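N-acetyltransferase (Staphylococcus aureus subsp. aureus, PDB 4LUA) probably transfers an acetyl group from acetyl-coenzyme A to an amine of its substrate, as other GNAT-family N-acetyltransferases do. Local coordinates at residues Lys54-Gly59 with Ala70-Ile75; Leu141-Asn146 with Tyr154-Trp159. All coordinates share one frame; numbering follows the deposited sequence.

Interaction 1: Lys54-Gly59 with Ala70-Ile75; sequences KCIVFG and AALEQI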
# COMPACT_ATOMS: atom_id res chain seq x y z
N LYS A 54 12.13 -2.76 -9.49
CA LYS A 54 11.52 -3.75 -8.59
C LYS A 54 10.29 -3.22 -7.81
O LYS A 54 10.33 -2.32 -6.95
CB LYS A 54 12.54 -4.42 -7.66
CG LYS A 54 12.07 -5.75 -6.99
CD LYS A 54 12.24 -7.00 -7.90
CE LYS A 54 10.88 -7.60 -8.36
NZ LYS A 54 10.61 -9.00 -7.85
N CYS A 55 9.17 -3.83 -8.15
CA CYS A 55 7.90 -3.54 -7.55
C CYS A 55 7.15 -4.83 -7.64
O CYS A 55 6.97 -5.36 -8.77
CB CYS A 55 7.15 -2.54 -8.42
SG CYS A 55 5.67 -1.91 -7.68
N ILE A 56 6.72 -5.36 -6.53
CA ILE A 56 5.88 -6.54 -6.53
C ILE A 56 4.50 -6.11 -6.03
O ILE A 56 4.37 -5.37 -5.05
CB ILE A 56 6.46 -7.69 -5.68
CG1 ILE A 56 5.54 -8.91 -5.80
CG2 ILE A 56 6.51 -7.35 -4.23
CD1 ILE A 56 6.15 -10.19 -5.28
N VAL A 57 3.47 -6.55 -6.72
CA VAL A 57 2.08 -6.17 -6.40
C VAL A 57 1.27 -7.34 -5.93
O VAL A 57 1.28 -8.43 -6.54
CB VAL A 57 1.42 -5.56 -7.68
CG1 VAL A 57 -0.03 -5.10 -7.36
CG2 VAL A 57 2.28 -4.41 -8.24
N PHE A 58 0.55 -7.16 -4.81
CA PHE A 58 -0.24 -8.25 -4.26
C PHE A 58 -1.72 -7.93 -4.33
O PHE A 58 -2.10 -6.72 -4.11
CB PHE A 58 0.15 -8.40 -2.77
CG PHE A 58 1.64 -8.63 -2.58
CD1 PHE A 58 2.16 -9.85 -3.02
CD2 PHE A 58 2.48 -7.69 -1.95
CE1 PHE A 58 3.54 -10.11 -2.88
CE2 PHE A 58 3.86 -7.96 -1.78
CZ PHE A 58 4.38 -9.15 -2.25
N GLY A 59 -2.53 -8.97 -4.53
CA GLY A 59 -3.99 -8.77 -4.51
C GLY A 59 -4.66 -9.75 -3.58
O GLY A 59 -4.26 -10.89 -3.50
N ALA A 70 -1.93 -4.07 -2.42
CA ALA A 70 -0.85 -3.13 -2.05
C ALA A 70 0.38 -3.58 -2.81
O ALA A 70 0.46 -4.74 -3.21
CB ALA A 70 -0.63 -3.14 -0.50
N ALA A 71 1.33 -2.65 -2.98
CA ALA A 71 2.57 -2.91 -3.71
C ALA A 71 3.78 -2.63 -2.77
O ALA A 71 3.73 -1.78 -1.86
CB ALA A 71 2.60 -2.03 -4.93
N LEU A 72 4.84 -3.40 -2.99
CA LEU A 72 6.05 -3.21 -2.25
C LEU A 72 7.05 -2.78 -3.33
O LEU A 72 7.42 -3.57 -4.22
CB LEU A 72 6.41 -4.56 -1.60
CG LEU A 72 7.66 -4.60 -0.76
CD1 LEU A 72 7.59 -3.53 0.34
CD2 LEU A 72 7.85 -6.03 -0.17
N GLU A 73 7.52 -1.54 -3.21
CA GLU A 73 8.41 -0.96 -4.23
C GLU A 73 9.79 -0.86 -3.61
O GLU A 73 9.96 -0.30 -2.52
CB GLU A 73 7.88 0.42 -4.69
CG GLU A 73 8.86 1.10 -5.69
CD GLU A 73 8.40 2.47 -6.17
OE1 GLU A 73 9.06 3.04 -7.08
OE2 GLU A 73 7.41 3.01 -5.63
N GLN A 74 10.80 -1.41 -4.27
CA GLN A 74 12.16 -1.21 -3.81
C GLN A 74 12.72 0.04 -4.52
O GLN A 74 12.81 0.08 -5.78
CB GLN A 74 13.02 -2.44 -4.13
CG GLN A 74 14.04 -2.83 -3.05
CD GLN A 74 14.11 -4.35 -2.80
OE1 GLN A 74 13.28 -5.12 -3.28
NE2 GLN A 74 15.11 -4.78 -2.03
N ILE A 75 13.14 1.02 -3.74
CA ILE A 75 13.86 2.18 -4.25
C ILE A 75 15.34 1.84 -4.38
O ILE A 75 16.00 1.58 -3.36
CB ILE A 75 13.80 3.36 -3.27
CG1 ILE A 75 12.36 3.77 -3.01
CG2 ILE A 75 14.59 4.50 -3.85
CD1 ILE A 75 11.51 3.85 -4.27
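Leu72 lies opposite Ile56 in an antiparallel hydrogen-bonded pair, and the two backbones trade bonds in both directions: Leu72 N to Ile56 O at 2.9 Å, nearly straight at 170°, and Ile56 N to Leu72 O at 3.0 Å. On the face they share with Phe58 and Ala70, the methyl CG2 of Ile56 meets CB of Leu72 at 3.8 Å. The Ile56 CG1 branch is anti to the backbone N (chi1 -178°), which puts CG2 between N and the carbonyl carbon, next to the neighbouring strand. The Phe58 ring comes in obliquely, its CE2 4.3 Å from Leu72 CB, and Phe58 CB and CD2 lie against the carbonyl oxygen of Ala70. That oxygen also accepts the Phe58 N-H at 2.9 Å. Helix 96-112 covers this face, with Phe105 and Tyr109 both edge-to-face with the Phe58 ring. At the end of the ladder Gln74 N bonds Lys54 O. Lys54 lays CB and CG against Gln74, CB to CB 4.1 Å, while its bent chain leads the ammonium away; Gln74 NE2 bonds His82. On the other face Ala71 CB touches both Cys55 SG and Val57 CG2, 4.1 Å from each, under helix 41-48. Backbone pairing thus joins hairpin strands 55-62 and 65-75, with branched and aromatic groups on one face and smaller ones on the other; polar Lys54, Glu73 and Gln74 gather at one end, Glu73 OE2 salt-bridged to Lys87.

Interaction 2: Leu141-Asn146 with Tyr154-Trp159; sequences LGFEKN and YFDEHW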
# COMPACT_ATOMS: atom_id res chain seq x y z
N LEU A 141 8.86 7.31 12.14
CA LEU A 141 10.17 7.76 11.67
C LEU A 141 10.13 9.26 11.77
O LEU A 141 11.02 9.89 12.40
CB LEU A 141 10.32 7.29 10.19
CG LEU A 141 11.74 7.50 9.62
CD1 LEU A 141 11.98 6.53 8.44
CD2 LEU A 141 12.03 8.96 9.16
N GLY A 142 9.15 9.87 11.13
CA GLY A 142 9.17 11.33 11.16
C GLY A 142 7.99 11.97 10.45
O GLY A 142 6.97 11.29 10.21
N PHE A 143 8.13 13.25 10.12
CA PHE A 143 7.03 14.06 9.57
C PHE A 143 7.65 14.90 8.48
O PHE A 143 8.65 15.65 8.71
CB PHE A 143 6.41 14.95 10.66
CG PHE A 143 5.41 15.98 10.14
CD1 PHE A 143 4.08 15.61 9.91
CD2 PHE A 143 5.78 17.29 9.94
CE1 PHE A 143 3.14 16.58 9.43
CE2 PHE A 143 4.87 18.26 9.44
CZ PHE A 143 3.54 17.89 9.21
N GLU A 144 7.12 14.77 7.27
CA GLU A 144 7.65 15.51 6.14
C GLU A 144 6.59 16.50 5.61
O GLU A 144 5.48 16.10 5.27
CB GLU A 144 8.02 14.52 5.05
CG GLU A 144 8.76 15.26 3.91
CD GLU A 144 9.07 14.35 2.72
OE1 GLU A 144 8.80 13.13 2.74
OE2 GLU A 144 9.57 14.88 1.70
N LYS A 145 6.92 17.78 5.52
CA LYS A 145 5.99 18.78 4.95
C LYS A 145 5.91 18.62 3.42
O LYS A 145 6.93 18.31 2.78
CB LYS A 145 6.45 20.20 5.30
CG LYS A 145 6.19 20.52 6.75
CD LYS A 145 5.28 21.73 6.87
CE LYS A 145 5.85 22.96 6.17
NZ LYS A 145 4.92 24.13 6.27
N ASN A 146 4.72 18.81 2.84
CA ASN A 146 4.57 18.78 1.37
C ASN A 146 5.21 17.50 0.79
O ASN A 146 5.95 17.56 -0.22
CB ASN A 146 5.19 20.03 0.77
CG ASN A 146 4.59 21.29 1.35
OD1 ASN A 146 3.36 21.39 1.48
ND2 ASN A 146 5.43 22.24 1.74
N TYR A 154 -1.00 19.68 -2.21
CA TYR A 154 0.04 19.06 -1.38
C TYR A 154 -0.49 18.57 -0.05
O TYR A 154 -1.39 19.21 0.56
CB TYR A 154 1.14 20.07 -1.03
CG TYR A 154 2.10 20.38 -2.14
CD1 TYR A 154 1.99 21.57 -2.88
CD2 TYR A 154 3.14 19.51 -2.45
CE1 TYR A 154 2.86 21.85 -3.89
CE2 TYR A 154 4.03 19.80 -3.48
CZ TYR A 154 3.88 20.96 -4.19
OH TYR A 154 4.76 21.26 -5.22
N PHE A 155 0.13 17.48 0.43
CA PHE A 155 -0.14 17.00 1.79
C PHE A 155 1.15 16.76 2.54
O PHE A 155 2.16 16.28 1.97
CB PHE A 155 -0.94 15.69 1.77
CG PHE A 155 -2.38 15.88 1.30
CD1 PHE A 155 -2.68 15.90 -0.04
CD2 PHE A 155 -3.41 16.03 2.22
CE1 PHE A 155 -4.01 16.09 -0.48
CE2 PHE A 155 -4.72 16.20 1.79
CZ PHE A 155 -5.01 16.22 0.44
N ASP A 156 1.10 17.07 3.85
CA ASP A 156 2.17 16.63 4.75
C ASP A 156 1.95 15.15 5.10
O ASP A 156 0.82 14.65 5.11
CB ASP A 156 2.07 17.41 6.06
CG ASP A 156 2.17 18.89 5.89
OD1 ASP A 156 2.73 19.37 4.85
OD2 ASP A 156 1.65 19.62 6.80
N GLU A 157 3.03 14.41 5.36
CA GLU A 157 2.91 13.01 5.70
C GLU A 157 3.74 12.62 6.90
O GLU A 157 4.86 13.16 7.09
CB GLU A 157 3.35 12.13 4.55
CG GLU A 157 2.41 12.23 3.35
CD GLU A 157 2.73 11.26 2.32
OE1 GLU A 157 3.86 11.31 1.73
OE2 GLU A 157 1.86 10.40 2.06
N HIS A 158 3.23 11.66 7.65
CA HIS A 158 4.05 10.93 8.63
C HIS A 158 4.73 9.78 7.89
O HIS A 158 4.15 9.14 7.00
CB HIS A 158 3.25 10.36 9.80
CG HIS A 158 2.75 11.43 10.71
ND1 HIS A 158 1.41 11.75 10.80
CD2 HIS A 158 3.41 12.30 11.50
CE1 HIS A 158 1.26 12.76 11.65
NE2 HIS A 158 2.47 13.15 12.05
N TRP A 159 5.97 9.49 8.28
CA TRP A 159 6.64 8.31 7.77
C TRP A 159 6.78 7.35 8.94
O TRP A 159 7.14 7.74 10.04
CB TRP A 159 8.08 8.70 7.32
CG TRP A 159 8.05 9.34 5.98
CD1 TRP A 159 8.04 10.71 5.68
CD2 TRP A 159 8.00 8.64 4.73
NE1 TRP A 159 8.00 10.86 4.30
CE2 TRP A 159 7.96 9.62 3.70
CE3 TRP A 159 7.98 7.28 4.38
CZ2 TRP A 159 7.92 9.27 2.32
CZ3 TRP A 159 7.95 6.93 3.03
CH2 TRP A 159 7.91 7.94 2.02
O HOH W 1 2.88 22.01 4.77
O HOH W 2 1.14 20.08 2.58
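Glu144 and Trp159 lie side by side and point the same way, the carboxylate turned only 26° from the indole plane. Glu144 OE1 takes the indole N-H on its anti lone pair, NE1 to OE1 2.9 Å, and Glu144 CB sits in plane at the ring's edge. Glu144 CG is anti to the backbone N (chi1 -172°) and the chain runs on extended, beside the indole. On the other face of the sheet Phe143 crosses both His158 and Asp156: its CD1 is 3.6 Å from His158 NE2, with the two rings inclined at 53°, and its CZ is 3.5 Å from Asp156 CB. Asp156 OD1 receives Asn146 N at 2.9 Å, again on the anti side, where the chain turns its corner; two waters also reach this oxygen, one of them bridging it to Asn146 OD1. At the other end Leu141 and Gly142 face Trp159 in a classic beta bulge, and Trp159 O accepts Leu141 N at 2.7 Å and Gly142 N at 3.1 Å. In this beta hairpin of strands 139-150 and 153-163 the first is outermost; the second has strand 117-123 along its other side, where His158 bonds Ile122 through the backbone and Trp159 touches Ser121.

Overall arrangement
Both interactions are antiparallel hairpin ladders within the GNAT domain, but they hold different sheets: interaction 1 belongs to the four-stranded sheet, interaction 2 to the three-stranded one. Their centres are 21 Å apart and their nearest atoms about 8 Å, so they do not touch. Interaction 1 is partly buried, with helices packed on its two faces, and its side-chain contacts are mostly apolar. Interaction 2 lies at the surface, its centre about 16 Å from the centre of the chain, against about 8 Å for the first, and includes an edge strand. There side chains make hydrogen bonds across the strands and a bulge interrupts the ladder, two features lacking between 54-59 and 70-75.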